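Side-chain contacts in botulinum neurotoxin type C1 (Clostridium botulinum, PDB 3R4S), which probably enters neurons by binding gangliosides through its heavy-chain receptor-binding region and cleaves SNARE proteins with its light-chain protease: residues A[226-229]-A[230-234]; A[253-257]-A[258-262]; A[412-415]-A[416-419]. One frame throughout, in Å; residues are numbered along the deposited sequence.

Contact 1: A[226-229]-A[230-234]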
loop_
_atom_site.group_PDB
_atom_site.type_symbol
_atom_site.label_atom_id
_atom_site.label_comp_id
_atom_site.label_asym_id
_atom_site.label_seq_id
_atom_site.Cartn_x
_atom_site.Cartn_y
_atom_site.Cartn_z
ATOM N N ASN A 226 -10.292 -3.503 -13.126
ATOM C CA ASN A 226 -8.918 -3.021 -13.272
ATOM C C ASN A 226 -8.786 -1.670 -13.945
ATOM O O ASN A 226 -7.928 -0.862 -13.581
ATOM C CB ASN A 226 -8.062 -4.054 -13.986
ATOM C CG ASN A 226 -7.626 -5.134 -13.057
ATOM O OD1 ASN A 226 -8.374 -6.078 -12.795
ATOM N ND2 ASN A 226 -6.439 -4.979 -12.493
ATOM N N ILE A 227 -9.629 -1.428 -14.936
ATOM C CA ILE A 227 -9.681 -0.110 -15.534
ATOM C C ILE A 227 -10.032 0.901 -14.447
ATOM O O ILE A 227 -9.437 1.973 -14.360
ATOM C CB ILE A 227 -10.705 -0.057 -16.671
ATOM C CG1 ILE A 227 -10.223 -0.924 -17.834
ATOM C CG2 ILE A 227 -10.934 1.382 -17.129
ATOM C CD1 ILE A 227 -11.134 -0.875 -19.049
ATOM N N LEU A 228 -10.979 0.539 -13.596
ATOM C CA LEU A 228 -11.397 1.418 -12.511
ATOM C C LEU A 228 -10.255 1.623 -11.520
ATOM O O LEU A 228 -9.928 2.746 -11.152
ATOM C CB LEU A 228 -12.639 0.836 -11.813
ATOM C CG LEU A 228 -13.133 1.558 -10.560
ATOM C CD1 LEU A 228 -13.544 2.980 -10.912
ATOM C CD2 LEU A 228 -14.294 0.802 -9.912
ATOM N N PHE A 229 -9.648 0.519 -11.104
ATOM C CA PHE A 229 -8.485 0.521 -10.221
ATOM C C PHE A 229 -7.434 1.519 -10.712
ATOM O O PHE A 229 -7.008 2.429 -9.987
ATOM C CB PHE A 229 -7.920 -0.911 -10.180
ATOM C CG PHE A 229 -6.627 -1.071 -9.397
ATOM C CD1 PHE A 229 -6.526 -0.639 -8.084
ATOM C CD2 PHE A 229 -5.537 -1.715 -9.975
ATOM C CE1 PHE A 229 -5.344 -0.823 -7.363
ATOM C CE2 PHE A 229 -4.354 -1.901 -9.276
ATOM C CZ PHE A 229 -4.254 -1.459 -7.961
ATOM N N ASN A 230 -7.019 1.357 -11.958
ATOM C CA ASN A 230 -5.967 2.206 -12.504
ATOM C C ASN A 230 -6.381 3.659 -12.705
ATOM O O ASN A 230 -5.561 4.556 -12.594
ATOM C CB ASN A 230 -5.407 1.592 -13.787
ATOM C CG ASN A 230 -4.623 0.332 -13.506
ATOM O OD1 ASN A 230 -4.870 -0.726 -14.089
ATOM N ND2 ASN A 230 -3.687 0.432 -12.574
ATOM N N SER A 231 -7.659 3.898 -12.970
ATOM C CA SER A 231 -8.141 5.264 -13.138
ATOM C C SER A 231 -8.122 6.062 -11.831
ATOM O O SER A 231 -8.300 7.277 -11.835
ATOM C CB SER A 231 -9.560 5.260 -13.717
ATOM O OG SER A 231 -10.523 5.094 -12.692
ATOM N N LEU A 232 -7.914 5.387 -10.708
ATOM C CA LEU A 232 -7.944 6.076 -9.423
ATOM C C LEU A 232 -6.550 6.257 -8.816
ATOM O O LEU A 232 -6.417 6.616 -7.644
ATOM C CB LEU A 232 -8.878 5.348 -8.443
ATOM C CG LEU A 232 -10.358 5.394 -8.835
ATOM C CD1 LEU A 232 -11.164 4.349 -8.083
ATOM C CD2 LEU A 232 -10.954 6.804 -8.641
ATOM N N GLN A 233 -5.513 6.015 -9.612
ATOM C CA GLN A 233 -4.142 6.199 -9.140
ATOM C C GLN A 233 -3.298 6.941 -10.153
ATOM O O GLN A 233 -3.564 6.880 -11.353
ATOM C CB GLN A 233 -3.437 4.861 -8.928
ATOM C CG GLN A 233 -4.283 3.732 -8.430
ATOM C CD GLN A 233 -3.537 2.411 -8.507
ATOM O OE1 GLN A 233 -3.834 1.559 -9.352
ATOM N NE2 GLN A 233 -2.548 2.247 -7.646
ATOM N N TYR A 234 -2.260 7.604 -9.651
ATOM C CA TYR A 234 -1.155 8.070 -10.472
ATOM C C TYR A 234 -0.057 7.010 -10.451
ATOM O O TYR A 234 0.793 6.998 -9.556
ATOM C CB TYR A 234 -0.626 9.388 -9.922
ATOM C CG TYR A 234 -1.628 10.518 -10.021
ATOM C CD1 TYR A 234 -1.761 11.248 -11.197
ATOM C CD2 TYR A 234 -2.442 10.855 -8.944
ATOM C CE1 TYR A 234 -2.674 12.292 -11.301
ATOM C CE2 TYR A 234 -3.359 11.898 -9.037
ATOM C CZ TYR A 234 -3.465 12.613 -10.221
ATOM O OH TYR A 234 -4.362 13.648 -10.338
#
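Ser231 OG donates a 2.9 Å hydrogen bond to Leu228 O, a side-chain-to-backbone link at the C-terminal end of helix 222-231, where the chain leaves the jelly-roll half of the receptor-binding region for the β-trefoil half. The serine hydroxyl lies between its own backbone N and carbonyl carbon (chi1 84°), which brings it back onto the preceding turn. Up to this residue the backbone bonding is α-helical: Asn230 N reaches Asn226 O at 2.9 Å and Ser231 N reaches Ile227 O at 3.0 Å. From there the spacing drops to three residues: Leu232 N bonds to Phe229 O at 3.2 Å, and a weak bond from Gln233 N to Asn230 O continues it into the loop. On the inner side of the helix, Leu228 and Leu232 meet through their CD1 methyls, 3.9 Å apart. Both leucines also rest on strands 77-87 and 207-216, while Ile227 and Leu228 touch helix 5-10. Phe229 projects from a different face of the helix. The amide end of Gln233 lies over one face of its ring, the two planes 38° apart, and farther back along the same side chain Gln233 CG packs against Phe229 O at 3.4 Å.

Contact 2: A[253-257]-A[258-262]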
loop_
_atom_site.group_PDB
_atom_site.type_symbol
_atom_site.label_atom_id
_atom_site.label_comp_id
_atom_site.label_asym_id
_atom_site.label_seq_id
_atom_site.Cartn_x
_atom_site.Cartn_y
_atom_site.Cartn_z
ATOM N N TYR A 253 13.053 4.025 6.151
ATOM C CA TYR A 253 13.733 2.749 6.251
ATOM C C TYR A 253 13.635 2.046 4.894
ATOM O O TYR A 253 12.536 1.745 4.399
ATOM C CB TYR A 253 13.113 1.875 7.326
ATOM C CG TYR A 253 13.326 2.367 8.737
ATOM C CD1 TYR A 253 14.603 2.433 9.278
ATOM C CD2 TYR A 253 12.246 2.712 9.548
ATOM C CE1 TYR A 253 14.812 2.856 10.576
ATOM C CE2 TYR A 253 12.440 3.135 10.854
ATOM C CZ TYR A 253 13.730 3.198 11.361
ATOM O OH TYR A 253 13.941 3.614 12.652
ATOM N N MET A 254 14.790 1.799 4.294
ATOM C CA MET A 254 14.860 1.176 2.987
ATOM C C MET A 254 14.956 -0.323 3.188
ATOM O O MET A 254 15.813 -0.794 3.937
ATOM C CB MET A 254 16.082 1.706 2.240
ATOM C CG MET A 254 16.220 1.228 0.804
ATOM S SD MET A 254 17.543 2.112 -0.050
ATOM C CE MET A 254 17.654 1.154 -1.574
ATOM N N VAL A 255 14.078 -1.073 2.530
ATOM C CA VAL A 255 14.055 -2.523 2.695
ATOM C C VAL A 255 14.042 -3.238 1.353
ATOM O O VAL A 255 13.545 -2.720 0.346
ATOM C CB VAL A 255 12.829 -2.987 3.502
ATOM C CG1 VAL A 255 12.907 -2.480 4.935
ATOM C CG2 VAL A 255 11.540 -2.511 2.836
ATOM N N ASN A 256 14.609 -4.433 1.339
ATOM C CA ASN A 256 14.528 -5.277 0.169
ATOM C C ASN A 256 13.366 -6.226 0.369
ATOM O O ASN A 256 13.250 -6.848 1.428
ATOM C CB ASN A 256 15.824 -6.061 -0.015
ATOM C CG ASN A 256 15.884 -6.758 -1.342
ATOM O OD1 ASN A 256 15.389 -7.870 -1.491
ATOM N ND2 ASN A 256 16.478 -6.100 -2.328
ATOM N N ILE A 257 12.497 -6.322 -0.636
ATOM C CA ILE A 257 11.291 -7.146 -0.541
ATOM C C ILE A 257 11.613 -8.615 -0.211
ATOM O O ILE A 257 10.846 -9.291 0.479
ATOM C CB ILE A 257 10.425 -7.040 -1.822
ATOM C CG1 ILE A 257 9.939 -5.599 -2.016
ATOM C CG2 ILE A 257 9.227 -8.003 -1.763
ATOM C CD1 ILE A 257 9.313 -4.979 -0.772
ATOM N N ASP A 258 12.750 -9.101 -0.692
ATOM C CA ASP A 258 13.194 -10.462 -0.375
ATOM C C ASP A 258 13.730 -10.612 1.051
ATOM O O ASP A 258 13.961 -11.727 1.506
ATOM C CB ASP A 258 14.272 -10.920 -1.363
ATOM C CG ASP A 258 13.689 -11.539 -2.620
ATOM O OD1 ASP A 258 12.453 -11.699 -2.672
ATOM O OD2 ASP A 258 14.461 -11.871 -3.544
ATOM N N TYR A 259 13.922 -9.497 1.750
ATOM C CA TYR A 259 14.534 -9.530 3.075
ATOM C C TYR A 259 13.901 -8.533 4.033
ATOM O O TYR A 259 14.593 -7.679 4.595
ATOM C CB TYR A 259 16.034 -9.244 2.969
ATOM C CG TYR A 259 16.803 -10.377 2.330
ATOM C CD1 TYR A 259 17.263 -11.446 3.094
ATOM C CD2 TYR A 259 17.063 -10.384 0.968
ATOM C CE1 TYR A 259 17.972 -12.496 2.519
ATOM C CE2 TYR A 259 17.774 -11.430 0.377
ATOM C CZ TYR A 259 18.228 -12.479 1.162
ATOM O OH TYR A 259 18.926 -13.527 0.593
ATOM N N LEU A 260 12.592 -8.656 4.227
ATOM C CA LEU A 260 11.848 -7.698 5.034
ATOM C C LEU A 260 12.244 -7.795 6.496
ATOM O O LEU A 260 12.091 -6.835 7.243
ATOM C CB LEU A 260 10.334 -7.919 4.880
ATOM C CG LEU A 260 9.804 -7.624 3.469
ATOM C CD1 LEU A 260 8.318 -7.914 3.368
ATOM C CD2 LEU A 260 10.082 -6.187 3.096
ATOM N N ASN A 261 12.756 -8.956 6.901
ATOM C CA ASN A 261 13.199 -9.142 8.282
ATOM C C ASN A 261 14.616 -8.619 8.534
ATOM O O ASN A 261 15.193 -8.871 9.587
ATOM C CB ASN A 261 13.087 -10.610 8.709
ATOM C CG ASN A 261 14.108 -11.501 8.016
ATOM O OD1 ASN A 261 14.712 -11.113 7.019
ATOM N ND2 ASN A 261 14.292 -12.713 8.539
ATOM N N ARG A 262 15.166 -7.883 7.568
ATOM C CA ARG A 262 16.500 -7.294 7.712
ATOM C C ARG A 262 16.436 -5.773 7.726
ATOM O O ARG A 262 15.725 -5.159 6.923
ATOM C CB ARG A 262 17.419 -7.716 6.570
ATOM C CG ARG A 262 17.539 -9.211 6.343
ATOM C CD ARG A 262 18.165 -9.908 7.519
ATOM N NE ARG A 262 19.099 -10.939 7.083
ATOM C CZ ARG A 262 18.741 -12.159 6.692
ATOM N NH1 ARG A 262 17.453 -12.516 6.669
ATOM N NH2 ARG A 262 19.675 -13.020 6.321
HETATM O O HOH W 1 16.490 -3.409 5.074
HETATM O O HOH W 2 15.813 -5.449 3.575
HETATM O O HOH W 3 10.969 -10.883 2.933
#
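Asn256 and Asp258 meet where strand 251-256 ends, and the asparagine side chain bonds across the bend. From CB, its CG swings to the side away from the backbone N (chi1 -170°), so that the amide stands next to the side chain of Asp258, both pointing the same way with their planes 55° apart. At the tip, OD1 accepts a hydrogen bond from Asp258 N at 3.0 Å, the donor tilted from the carbonyl plane. This closes an Asx turn. The same OD1 lies 3.3 Å from Asp258 CB, and it comes in the ring plane to the edge of Tyr259, near CD2. The other branch, ND2, is satisfied by Ser421 O. The backbone of Asn256 adds a β turn to the Asx turn, since its O takes the hydrogen bond of Tyr259 N at 2.8 Å. A type I turn from Tyr259 to Arg262 follows directly, and water 3 joins Ile257 O to Leu260 N across the bend. Between the two limbs, water 1 links Met254 O with Arg262 O and water 2 links Asn256 N with Tyr259 O. Beside the turns, Leu260 CD2 lies 4.0 Å from Val255 CG2 and 4.1 Å from Ile257 CD1. Val255 crosses the leucine at a slant, whereas Ile257 runs alongside it. Arg262 folds back so that Tyr259 CD1 sits 3.7 Å above one face of its guanidinium, while NH1 donates in the guanidinium plane to Asn261 OD1. The reversal is placed in the β-trefoil by strand 424-428, whose backbone pairs with strand 251-256, and by strands 381-392 and 401-409: Asn256 and Tyr259 rest on Ile387, and Tyr259 and Arg262 on Leu404.

Contact 3: A[412-415]-A[416-419]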
loop_
_atom_site.group_PDB
_atom_site.type_symbol
_atom_site.label_atom_id
_atom_site.label_comp_id
_atom_site.label_asym_id
_atom_site.label_seq_id
_atom_site.Cartn_x
_atom_site.Cartn_y
_atom_site.Cartn_z
ATOM N N ASN A 412 24.702 -7.213 -18.670
ATOM C CA ASN A 412 23.311 -7.367 -19.082
ATOM C C ASN A 412 22.368 -7.525 -17.903
ATOM O O ASN A 412 21.964 -8.632 -17.564
ATOM C CB ASN A 412 23.116 -8.541 -20.050
ATOM C CG ASN A 412 21.665 -8.690 -20.478
ATOM O OD1 ASN A 412 20.893 -7.735 -20.390
ATOM N ND2 ASN A 412 21.281 -9.887 -20.914
ATOM N N TYR A 413 21.999 -6.415 -17.282
ATOM C CA TYR A 413 21.177 -6.492 -16.081
ATOM C C TYR A 413 19.747 -6.932 -16.381
ATOM O O TYR A 413 19.013 -7.327 -15.470
ATOM C CB TYR A 413 21.185 -5.157 -15.336
ATOM C CG TYR A 413 20.602 -4.024 -16.141
ATOM C CD1 TYR A 413 19.234 -3.802 -16.160
ATOM C CD2 TYR A 413 21.418 -3.192 -16.895
ATOM C CE1 TYR A 413 18.688 -2.772 -16.907
ATOM C CE2 TYR A 413 20.874 -2.144 -17.644
ATOM C CZ TYR A 413 19.503 -1.953 -17.645
ATOM O OH TYR A 413 18.940 -0.941 -18.378
ATOM N N ALA A 414 19.357 -6.874 -17.656
ATOM C CA ALA A 414 17.997 -7.246 -18.055
ATOM C C ALA A 414 17.579 -8.603 -17.501
ATOM O O ALA A 414 16.411 -8.822 -17.183
ATOM C CB ALA A 414 17.859 -7.245 -19.575
ATOM N N SER A 415 18.531 -9.520 -17.382
ATOM C CA SER A 415 18.195 -10.863 -16.915
ATOM C C SER A 415 17.694 -10.871 -15.465
ATOM O O SER A 415 17.104 -11.856 -15.012
ATOM C CB SER A 415 19.397 -11.799 -17.060
ATOM O OG SER A 415 20.429 -11.447 -16.156
ATOM N N LEU A 416 17.907 -9.768 -14.746
ATOM C CA LEU A 416 17.510 -9.681 -13.339
ATOM C C LEU A 416 16.200 -8.917 -13.155
ATOM O O LEU A 416 15.699 -8.784 -12.043
ATOM C CB LEU A 416 18.626 -8.993 -12.549
ATOM C CG LEU A 416 18.992 -9.466 -11.143
ATOM C CD1 LEU A 416 19.139 -10.980 -11.094
ATOM C CD2 LEU A 416 20.277 -8.774 -10.682
ATOM N N LEU A 417 15.639 -8.416 -14.251
ATOM C CA LEU A 417 14.499 -7.500 -14.177
ATOM C C LEU A 417 13.278 -8.082 -13.498
ATOM O O LEU A 417 12.487 -7.351 -12.898
ATOM C CB LEU A 417 14.116 -7.007 -15.573
ATOM C CG LEU A 417 14.971 -5.853 -16.084
ATOM C CD1 LEU A 417 14.661 -5.543 -17.542
ATOM C CD2 LEU A 417 14.752 -4.625 -15.210
ATOM N N GLU A 418 13.103 -9.394 -13.610
ATOM C CA GLU A 418 11.936 -10.046 -13.030
ATOM C C GLU A 418 12.225 -10.564 -11.620
ATOM O O GLU A 418 11.364 -11.178 -10.992
ATOM C CB GLU A 418 11.469 -11.206 -13.918
ATOM C CG GLU A 418 11.068 -10.796 -15.335
ATOM C CD GLU A 418 9.970 -9.743 -15.339
ATOM O OE1 GLU A 418 8.853 -10.024 -14.843
ATOM O OE2 GLU A 418 10.225 -8.624 -15.833
ATOM N N SER A 419 13.433 -10.329 -11.117
ATOM C CA SER A 419 13.777 -10.826 -9.778
ATOM C C SER A 419 13.206 -9.944 -8.674
ATOM O O SER A 419 13.386 -8.728 -8.689
ATOM C CB SER A 419 15.287 -10.928 -9.602
ATOM O OG SER A 419 15.611 -11.215 -8.244
HETATM O O HOH W 4 14.675 -11.676 -14.321
#
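Leu416 and Tyr413 make the closest part of this local contact: Leu416 N donates to Tyr413 O at 2.8 Å with an N-H...O angle of 162°, and Leu416 CB follows its own amide to within 3.4 Å of the same oxygen. The next residue repeats the pattern. Leu417 N bonds to Ala414 O at 3.1 Å, again almost straight at the hydrogen (165°). Leu417 CB lies 3.3 Å from Ala414 O, and because its CG points away from its own carbonyl carbon (chi1 -82°), the side chain leans back over Ala414, where CD1 reaches the alanine CB at 4.2 Å. Two successive bonds between residues three apart are the signature of a 3-10 turn, here in the surface loop that joins strands 401-409 and 424-428 of the β-trefoil. A type I β turn from Leu416 to Ser419 continues it, closed by Ser419 N on Leu416 O. The inward side packs on the sheet: Tyr413, Leu416 and Leu417 all touch Ile384 of strand 381-392. The outward side is looser and wetter. Ala414 and Ser415 are exposed. Ser415 OG stands near Leu416 N without a hydrogen bond, the angle being poor. In place of a direct backbone link, water 4 accepts from Glu418 N at 2.9 Å and donates to Ser415 O, bridging the 3-10 turn to the turn that follows it. At the opposite end, Asn412 OD1 takes a weak 3.3 Å hydrogen bond from Ala414 N.

The three contacts follow one another along the chain without overlapping. Contact 1 lies apart on helix 222-231, its centre about 27 Å from the centres of both contact 2 and contact 3, with nearest atoms about 15 Å and about 16 Å away respectively. Contacts 2 and 3 both belong to the trefoil; their centres are about 19 Å apart, but their nearest atoms come within about 5 Å. Ser421 connects them: its O receives Asn256 ND2 of contact 2, and its OG is hydrogen-bonded to Ser419 OG of contact 3. None of the three contributes a residue to the sialic acid pockets, although strand 262-267, which leaves contact 2, carries Tyr265, Ala266 and Asn267 of one of them.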